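Long-range contacts in PurR transcriptional regulator (Vibrio parahaemolyticus, PDB 3D8U), which probably acts as a LacI/PurR-family transcription factor that binds cis-regulatory DNA and controls transcription: residues F125-R129 with S188-I192; A169-A173 with E199-R203; F105-K109 with H140-A145. One frame throughout, in Å; residues are numbered along the deposited sequence.

Contact 1: residues F125-R129 with S188-I192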
loop_
_atom_site.group_PDB
_atom_site.type_symbol
_atom_site.label_atom_id
_atom_site.label_comp_id
_atom_site.label_asym_id
_atom_site.label_seq_id
_atom_site.Cartn_x
_atom_site.Cartn_y
_atom_site.Cartn_z
ATOM N N PHE B 125 -20.174 4.060 -12.064
ATOM C CA PHE B 125 -19.330 4.247 -10.888
ATOM C C PHE B 125 -18.920 2.903 -10.316
ATOM O O PHE B 125 -19.763 2.019 -10.131
ATOM C CB PHE B 125 -20.141 5.007 -9.837
ATOM C CG PHE B 125 -19.394 5.321 -8.580
ATOM C CD1 PHE B 125 -18.692 6.522 -8.455
ATOM C CD2 PHE B 125 -19.435 4.447 -7.494
ATOM C CE1 PHE B 125 -18.026 6.850 -7.262
ATOM C CE2 PHE B 125 -18.762 4.758 -6.284
ATOM C CZ PHE B 125 -18.058 5.956 -6.172
ATOM N N ILE B 126 -17.656 2.747 -9.990
ATOM C CA ILE B 126 -17.273 1.567 -9.267
ATOM C C ILE B 126 -16.501 2.008 -8.042
ATOM O O ILE B 126 -15.518 2.726 -8.164
ATOM C CB ILE B 126 -16.405 0.657 -10.136
ATOM C CG1 ILE B 126 -17.172 0.190 -11.371
ATOM C CG2 ILE B 126 -15.985 -0.548 -9.368
ATOM C CD1 ILE B 126 -16.250 -0.278 -12.494
ATOM N N GLY B 127 -16.931 1.573 -6.864
ATOM C CA GLY B 127 -16.171 1.854 -5.640
ATOM C C GLY B 127 -16.146 0.757 -4.591
ATOM O O GLY B 127 -16.961 -0.166 -4.628
ATOM N N ALA B 128 -15.217 0.840 -3.642
ATOM C CA ALA B 128 -15.205 -0.157 -2.572
ATOM C C ALA B 128 -15.045 0.371 -1.169
ATOM O O ALA B 128 -14.968 1.570 -0.935
ATOM C CB ALA B 128 -14.177 -1.195 -2.842
ATOM N N ARG B 129 -14.934 -0.573 -0.240
ATOM C CA ARG B 129 -15.148 -0.354 1.204
ATOM C C ARG B 129 -16.300 0.628 1.404
ATOM O O ARG B 129 -16.173 1.633 2.082
ATOM C CB ARG B 129 -13.863 -0.030 2.006
ATOM C CG ARG B 129 -12.728 0.620 1.254
ATOM C CD ARG B 129 -12.937 2.112 1.078
ATOM N NE ARG B 129 -12.313 2.906 2.145
ATOM C CZ ARG B 129 -12.699 4.138 2.489
ATOM N NH1 ARG B 129 -13.724 4.728 1.855
ATOM N NH2 ARG B 129 -12.074 4.778 3.482
ATOM N N SER B 188 -13.627 4.740 -7.462
ATOM C CA SER B 188 -13.348 5.246 -6.143
ATOM C C SER B 188 -11.847 5.238 -5.807
ATOM O O SER B 188 -11.386 6.070 -5.002
ATOM C CB SER B 188 -14.092 4.432 -5.114
ATOM O OG SER B 188 -13.412 3.224 -4.892
ATOM N N HIS B 189 -11.109 4.319 -6.432
ATOM C CA HIS B 189 -9.752 3.987 -6.024
ATOM C C HIS B 189 -8.891 3.701 -7.225
ATOM O O HIS B 189 -9.371 3.271 -8.276
ATOM C CB HIS B 189 -9.733 2.696 -5.213
ATOM C CG HIS B 189 -10.103 2.870 -3.788
ATOM N ND1 HIS B 189 -11.352 3.283 -3.393
ATOM C CD2 HIS B 189 -9.395 2.662 -2.657
ATOM C CE1 HIS B 189 -11.396 3.332 -2.075
ATOM N NE2 HIS B 189 -10.219 2.964 -1.601
ATOM N N GLU B 190 -7.591 3.866 -7.043
ATOM C CA GLU B 190 -6.672 3.731 -8.152
ATOM C C GLU B 190 -6.505 2.301 -8.636
ATOM O O GLU B 190 -6.383 2.081 -9.839
ATOM C CB GLU B 190 -5.336 4.343 -7.784
ATOM C CG GLU B 190 -4.483 4.745 -8.947
ATOM C CD GLU B 190 -3.091 5.004 -8.498
ATOM O OE1 GLU B 190 -2.603 4.239 -7.622
ATOM O OE2 GLU B 190 -2.488 5.980 -8.997
ATOM N N GLU B 191 -6.503 1.338 -7.711
ATOM C CA GLU B 191 -6.521 -0.111 -8.101
ATOM C C GLU B 191 -7.703 -0.431 -9.013
ATOM O O GLU B 191 -7.562 -1.100 -10.025
ATOM C CB GLU B 191 -6.581 -1.023 -6.889
ATOM C CG GLU B 191 -5.417 -0.849 -5.980
ATOM C CD GLU B 191 -5.780 -0.263 -4.620
ATOM O OE1 GLU B 191 -6.439 0.817 -4.515
ATOM O OE2 GLU B 191 -5.355 -0.918 -3.635
ATOM N N ILE B 192 -8.861 0.111 -8.656
ATOM C CA ILE B 192 -10.068 -0.087 -9.413
ATOM C C ILE B 192 -9.925 0.423 -10.850
ATOM O O ILE B 192 -10.218 -0.284 -11.812
ATOM C CB ILE B 192 -11.209 0.585 -8.681
ATOM C CG1 ILE B 192 -11.397 -0.124 -7.344
ATOM C CG2 ILE B 192 -12.462 0.609 -9.532
ATOM C CD1 ILE B 192 -12.177 0.629 -6.291
#
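Two hydrogen bonds fasten residues 126-128 to the turn leading into helix 190-203, and both involve Ser188. Its N donates to Ile126 O at 2.9 Å with a nearly straight geometry (161°), while Ala128 N donates to Ser188 OG at 3.2 Å. Ser188 thus spans Gly127, its N bonded to Ile126 and its OG to Ala128. Ser188 OG also lies 2.5 Å from His189 ND1, a hydrogen bond within the turn that holds the imidazole beside Ala128 and Arg129.

Gly127 is where the backbones come closest, its CA 4.4 Å from Ser188 CA and 3.2 Å from Ser188 OG. A CB here would clash with Ser188 CB, so the lack of a side chain lets the turn sit this near.

The apolar part centres on Ile192, in the first turn of the helix. Its CG2 packs 3.7 Å from Ile126 CG2, and its CD1 reaches to 4.4 Å from Ala128 CB. Arg129 lays its CD 3.7 Å from His189 CE1, a packing contact.

His189 is the N-cap residue of helix 190-203, and its NE2 is hydrogen-bonded to Glu15, joining the two lobes here. Strand 123-128 runs parallel between 156-159 and 184-187, and the contact prolongs its pairing with 184-187. Such a strand-to-helix turn at the C-terminal ends of parallel strands is characteristic of the periplasmic binding protein-like fold. Helix 133-148 covers the Phe125 side through Leu135 and Leu139, and Pro163 packs on Ile192.

Contact 2: residues A169-A173 with E199-R203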
loop_
_atom_site.group_PDB
_atom_site.type_symbol
_atom_site.label_atom_id
_atom_site.label_comp_id
_atom_site.label_asym_id
_atom_site.label_seq_id
_atom_site.Cartn_x
_atom_site.Cartn_y
_atom_site.Cartn_z
ATOM N N ALA B 169 -11.908 -4.562 -13.296
ATOM C CA ALA B 169 -12.203 -5.438 -14.429
ATOM C C ALA B 169 -13.660 -5.859 -14.378
ATOM O O ALA B 169 -14.473 -5.499 -15.221
ATOM C CB ALA B 169 -11.316 -6.681 -14.386
ATOM N N GLU B 170 -14.003 -6.609 -13.355
ATOM C CA GLU B 170 -15.305 -7.213 -13.336
ATOM C C GLU B 170 -16.311 -6.120 -13.226
ATOM O O GLU B 170 -17.381 -6.192 -13.831
ATOM C CB GLU B 170 -15.402 -8.208 -12.219
ATOM C CG GLU B 170 -14.440 -9.307 -12.447
ATOM C CD GLU B 170 -14.282 -10.150 -11.241
ATOM O OE1 GLU B 170 -13.898 -11.332 -11.384
ATOM O OE2 GLU B 170 -14.550 -9.649 -10.133
ATOM N N GLY B 171 -15.946 -5.070 -12.506
ATOM C CA GLY B 171 -16.807 -3.877 -12.408
ATOM C C GLY B 171 -17.206 -3.442 -13.798
ATOM O O GLY B 171 -18.407 -3.381 -14.114
ATOM N N LEU B 172 -16.202 -3.191 -14.639
ATOM C CA LEU B 172 -16.466 -2.772 -15.991
ATOM C C LEU B 172 -17.374 -3.790 -16.652
ATOM O O LEU B 172 -18.440 -3.437 -17.200
ATOM C CB LEU B 172 -15.195 -2.679 -16.785
ATOM C CG LEU B 172 -15.111 -1.662 -17.927
ATOM C CD1 LEU B 172 -14.289 -2.252 -19.047
ATOM C CD2 LEU B 172 -16.439 -1.178 -18.433
ATOM N N ALA B 173 -16.981 -5.058 -16.576
ATOM C CA ALA B 173 -17.799 -6.120 -17.181
ATOM C C ALA B 173 -19.283 -5.979 -16.841
ATOM O O ALA B 173 -20.111 -5.825 -17.740
ATOM C CB ALA B 173 -17.298 -7.475 -16.822
ATOM N N GLU B 199 -8.897 -3.719 -18.504
ATOM C CA GLU B 199 -10.012 -4.514 -19.041
ATOM C C GLU B 199 -10.546 -3.902 -20.338
ATOM O O GLU B 199 -11.030 -4.621 -21.221
ATOM C CB GLU B 199 -11.142 -4.695 -17.999
ATOM C CG GLU B 199 -12.312 -5.586 -18.386
ATOM C CD GLU B 199 -11.866 -7.025 -18.584
ATOM O OE1 GLU B 199 -10.751 -7.325 -18.073
ATOM O OE2 GLU B 199 -12.587 -7.841 -19.246
ATOM N N CYS B 200 -10.466 -2.573 -20.442
ATOM C CA CYS B 200 -10.798 -1.886 -21.674
ATOM C C CYS B 200 -9.878 -2.433 -22.743
ATOM O O CYS B 200 -10.327 -2.917 -23.784
ATOM C CB CYS B 200 -10.547 -0.410 -21.509
ATOM S SG CYS B 200 -11.805 0.426 -20.559
ATOM N N HIS B 201 -8.580 -2.417 -22.463
ATOM C CA HIS B 201 -7.650 -3.074 -23.361
ATOM C C HIS B 201 -8.054 -4.499 -23.755
ATOM O O HIS B 201 -7.984 -4.839 -24.932
ATOM C CB HIS B 201 -6.227 -2.987 -22.848
ATOM C CG HIS B 201 -5.705 -1.589 -22.835
ATOM N ND1 HIS B 201 -4.541 -1.227 -22.196
ATOM C CD2 HIS B 201 -6.210 -0.449 -23.364
ATOM C CE1 HIS B 201 -4.340 0.066 -22.340
ATOM N NE2 HIS B 201 -5.339 0.565 -23.041
ATOM N N ARG B 202 -8.518 -5.302 -22.801
ATOM C CA ARG B 202 -8.867 -6.698 -23.115
ATOM C C ARG B 202 -10.021 -6.766 -24.133
ATOM O O ARG B 202 -10.017 -7.592 -25.064
ATOM C CB ARG B 202 -9.231 -7.502 -21.861
ATOM C CG ARG B 202 -9.082 -8.967 -22.119
ATOM C CD ARG B 202 -9.292 -9.856 -20.921
ATOM N NE ARG B 202 -10.720 -10.023 -20.693
ATOM C CZ ARG B 202 -11.416 -11.133 -20.908
ATOM N NH1 ARG B 202 -10.846 -12.256 -21.326
ATOM N NH2 ARG B 202 -12.719 -11.096 -20.678
ATOM N N ARG B 203 -10.984 -5.866 -23.953
ATOM C CA ARG B 203 -12.239 -5.924 -24.655
ATOM C C ARG B 203 -12.144 -5.042 -25.865
ATOM O O ARG B 203 -13.097 -4.886 -26.622
ATOM C CB ARG B 203 -13.345 -5.421 -23.750
ATOM C CG ARG B 203 -13.301 -5.956 -22.342
ATOM C CD ARG B 203 -14.670 -5.858 -21.708
ATOM N NE ARG B 203 -14.788 -6.795 -20.592
ATOM C CZ ARG B 203 -15.527 -7.896 -20.580
ATOM N NH1 ARG B 203 -16.293 -8.250 -21.605
ATOM N NH2 ARG B 203 -15.507 -8.647 -19.505
#
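Leu172 gives up the most surface here. Its CA-CB bond points at helix 199-203, and CD1 settles between Glu199 CG (3.9 Å) and Cys200 SG (4.0 Å), with Arg203 CD at the edge of reach, 4.5 Å from the same CD1. Leu182 and Ile211 also pack on this leucine.

Glu199 comes next. Its aliphatic part meets Leu172, and OE1 lies 3.8 Å from Ala169 CB, near the closest backbone approach (Ala169 CA to Glu199 CA, 5.2 Å). Its OE2 forms salt bridges with Arg203 NE at 2.8 Å and Arg202 NE at 3.2 Å, making a network inside the one helix.

Arg203, in that network, sets its guanidinium against the other helix: Ala173 CA lies over one face, and NH2 is 3.4 Å from Ala173 CB.

The axes of the two short helical segments approach to 10.1 Å, their N-to-C directions 54° apart, joined by packing alone. Successive helices following parallel strands 156-159 and 184-187 belong to the alternating beta-alpha architecture of the periplasmic binding protein-like fold.

Contact 3: residues F105-K109 with H140-A145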
loop_
_atom_site.group_PDB
_atom_site.type_symbol
_atom_site.label_atom_id
_atom_site.label_comp_id
_atom_site.label_asym_id
_atom_site.label_seq_id
_atom_site.Cartn_x
_atom_site.Cartn_y
_atom_site.Cartn_z
ATOM N N PHE B 105 -17.220 14.371 -1.122
ATOM C CA PHE B 105 -18.386 14.687 -1.927
ATOM C C PHE B 105 -17.984 15.597 -3.071
ATOM O O PHE B 105 -18.284 15.284 -4.225
ATOM C CB PHE B 105 -19.447 15.345 -1.046
ATOM C CG PHE B 105 -20.730 15.648 -1.732
ATOM C CD1 PHE B 105 -21.728 14.698 -1.807
ATOM C CD2 PHE B 105 -20.971 16.908 -2.252
ATOM C CE1 PHE B 105 -22.956 14.997 -2.432
ATOM C CE2 PHE B 105 -22.193 17.220 -2.868
ATOM C CZ PHE B 105 -23.179 16.266 -2.953
ATOM N N GLU B 106 -17.283 16.699 -2.762
ATOM C CA GLU B 106 -16.858 17.621 -3.806
ATOM C C GLU B 106 -15.994 16.862 -4.799
ATOM O O GLU B 106 -16.128 17.010 -6.008
ATOM C CB GLU B 106 -16.132 18.852 -3.239
ATOM C CG GLU B 106 -15.706 19.909 -4.304
ATOM C CD GLU B 106 -16.902 20.484 -5.142
ATOM O OE1 GLU B 106 -17.057 20.101 -6.341
ATOM O OE2 GLU B 106 -17.699 21.309 -4.618
ATOM N N VAL B 107 -15.119 16.018 -4.277
ATOM C CA VAL B 107 -14.269 15.262 -5.141
ATOM C C VAL B 107 -15.095 14.464 -6.136
ATOM O O VAL B 107 -14.827 14.549 -7.336
ATOM C CB VAL B 107 -13.311 14.326 -4.389
ATOM C CG1 VAL B 107 -12.497 13.509 -5.395
ATOM C CG2 VAL B 107 -12.377 15.136 -3.478
ATOM N N GLY B 108 -16.084 13.703 -5.660
ATOM C CA GLY B 108 -16.950 12.944 -6.564
ATOM C C GLY B 108 -17.566 13.888 -7.575
ATOM O O GLY B 108 -17.278 13.831 -8.763
ATOM N N LYS B 109 -18.396 14.801 -7.089
ATOM C CA LYS B 109 -18.996 15.831 -7.931
ATOM C C LYS B 109 -18.011 16.440 -8.940
ATOM O O LYS B 109 -18.303 16.490 -10.123
ATOM C CB LYS B 109 -19.617 16.923 -7.060
ATOM C CG LYS B 109 -20.405 17.944 -7.842
ATOM C CD LYS B 109 -21.340 18.816 -6.955
ATOM C CE LYS B 109 -20.584 20.030 -6.319
ATOM N NZ LYS B 109 -21.385 20.785 -5.288
ATOM N N HIS B 140 -22.491 9.685 -3.560
ATOM C CA HIS B 140 -23.422 10.778 -3.496
ATOM C C HIS B 140 -22.902 11.921 -4.332
ATOM O O HIS B 140 -23.659 12.546 -5.077
ATOM C CB HIS B 140 -23.569 11.230 -2.065
ATOM C CG HIS B 140 -24.488 10.378 -1.263
ATOM N ND1 HIS B 140 -24.433 10.313 0.111
ATOM C CD2 HIS B 140 -25.506 9.572 -1.636
ATOM C CE1 HIS B 140 -25.382 9.510 0.552
ATOM N NE2 HIS B 140 -26.051 9.050 -0.488
ATOM N N GLY B 141 -21.605 12.188 -4.223
ATOM C CA GLY B 141 -21.019 13.259 -4.997
ATOM C C GLY B 141 -21.326 12.990 -6.442
ATOM O O GLY B 141 -21.693 13.876 -7.182
ATOM N N TRP B 142 -21.212 11.738 -6.832
ATOM C CA TRP B 142 -21.343 11.391 -8.232
ATOM C C TRP B 142 -22.794 11.487 -8.654
ATOM O O TRP B 142 -23.091 11.942 -9.762
ATOM C CB TRP B 142 -20.749 10.008 -8.503
ATOM C CG TRP B 142 -21.227 9.353 -9.741
ATOM C CD1 TRP B 142 -20.863 9.651 -11.029
ATOM C CD2 TRP B 142 -22.171 8.274 -9.830
ATOM N NE1 TRP B 142 -21.525 8.811 -11.918
ATOM C CE2 TRP B 142 -22.331 7.961 -11.209
ATOM C CE3 TRP B 142 -22.909 7.552 -8.888
ATOM C CZ2 TRP B 142 -23.199 6.964 -11.660
ATOM C CZ3 TRP B 142 -23.761 6.531 -9.348
ATOM C CH2 TRP B 142 -23.902 6.262 -10.721
ATOM N N GLN B 143 -23.695 11.094 -7.760
ATOM C CA GLN B 143 -25.130 11.040 -8.084
ATOM C C GLN B 143 -25.681 12.424 -8.202
ATOM O O GLN B 143 -26.520 12.691 -9.036
ATOM C CB GLN B 143 -25.893 10.269 -7.034
ATOM C CG GLN B 143 -25.446 8.857 -6.952
ATOM C CD GLN B 143 -26.323 8.020 -6.120
ATOM O OE1 GLN B 143 -26.683 8.385 -5.012
ATOM N NE2 GLN B 143 -26.674 6.858 -6.642
ATOM N N SER B 144 -25.163 13.321 -7.380
ATOM C CA SER B 144 -25.497 14.728 -7.493
ATOM C C SER B 144 -25.190 15.209 -8.911
ATOM O O SER B 144 -26.097 15.556 -9.677
ATOM C CB SER B 144 -24.715 15.542 -6.466
ATOM O OG SER B 144 -25.316 16.821 -6.320
ATOM N N ALA B 145 -23.910 15.192 -9.262
ATOM C CA ALA B 145 -23.467 15.615 -10.586
ATOM C C ALA B 145 -24.361 15.099 -11.734
ATOM O O ALA B 145 -24.671 15.876 -12.670
ATOM C CB ALA B 145 -22.042 15.202 -10.806
#
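Helix segments 105-109 and 140-145 cross at -43° with axes only 6.9 Å apart, and Phe105 CA comes to 4.3 Å from Gly141 CA. Glycines make this possible. A CB on Gly141 would clash with Phe105 O and Lys109 N, and one on Gly108 would be tight against Gly141 CA. Backbone therefore meets backbone: Gly108 C is 4.0 Å from Gly141 C, and Gly141 CA makes a CA-H...O contact of 3.5 Å with Phe105 O.

The Phe105 ring reaches across the partner helix. Gly141 CA sits over its face, 3.9 Å from the centroid, in a CH-pi contact, while Phe105 CE1 touches His140 CB at 3.8 Å and Phe105 CZ lies 3.9 Å from Ser144 CB. One turn on, Lys109 CG approaches Ala145 CB at 4.4 Å.

This close, glycine-mediated crossing pairs consecutive helices of the alternating alpha/beta lobe, 104-117 and 133-148, linked through strand 123-128. Thr112 continues the packing onto Ala145 and Trp142, whose indole meets Phe125 and Phe156 of strands 123-128 and 156-159.

How the contacts relate
Contacts 1 and 2 are both buried, contact 1 nearer the chain centre; contact 3 is partly buried. Contact 1 is also the one where hydrogen bonds cross between segments. Contact 2, its centre about 24 Å from the centre of the chain, mixes a leucine-centred apolar patch with charged side chains; its His201 meets His201 of the second subunit. Contact 3 relies on close backbones at two glycines, one of them facing an aromatic ring. Contacts 1 and 2 share helix 190-203, its first turn and its far end, and touch where Ile126 CD1 lies 3.6 Å from Gly171 C. Phe125 and Trp142 join contacts 1 and 3, whereas contacts 2 and 3 stay about 12 Å apart at their nearest atoms.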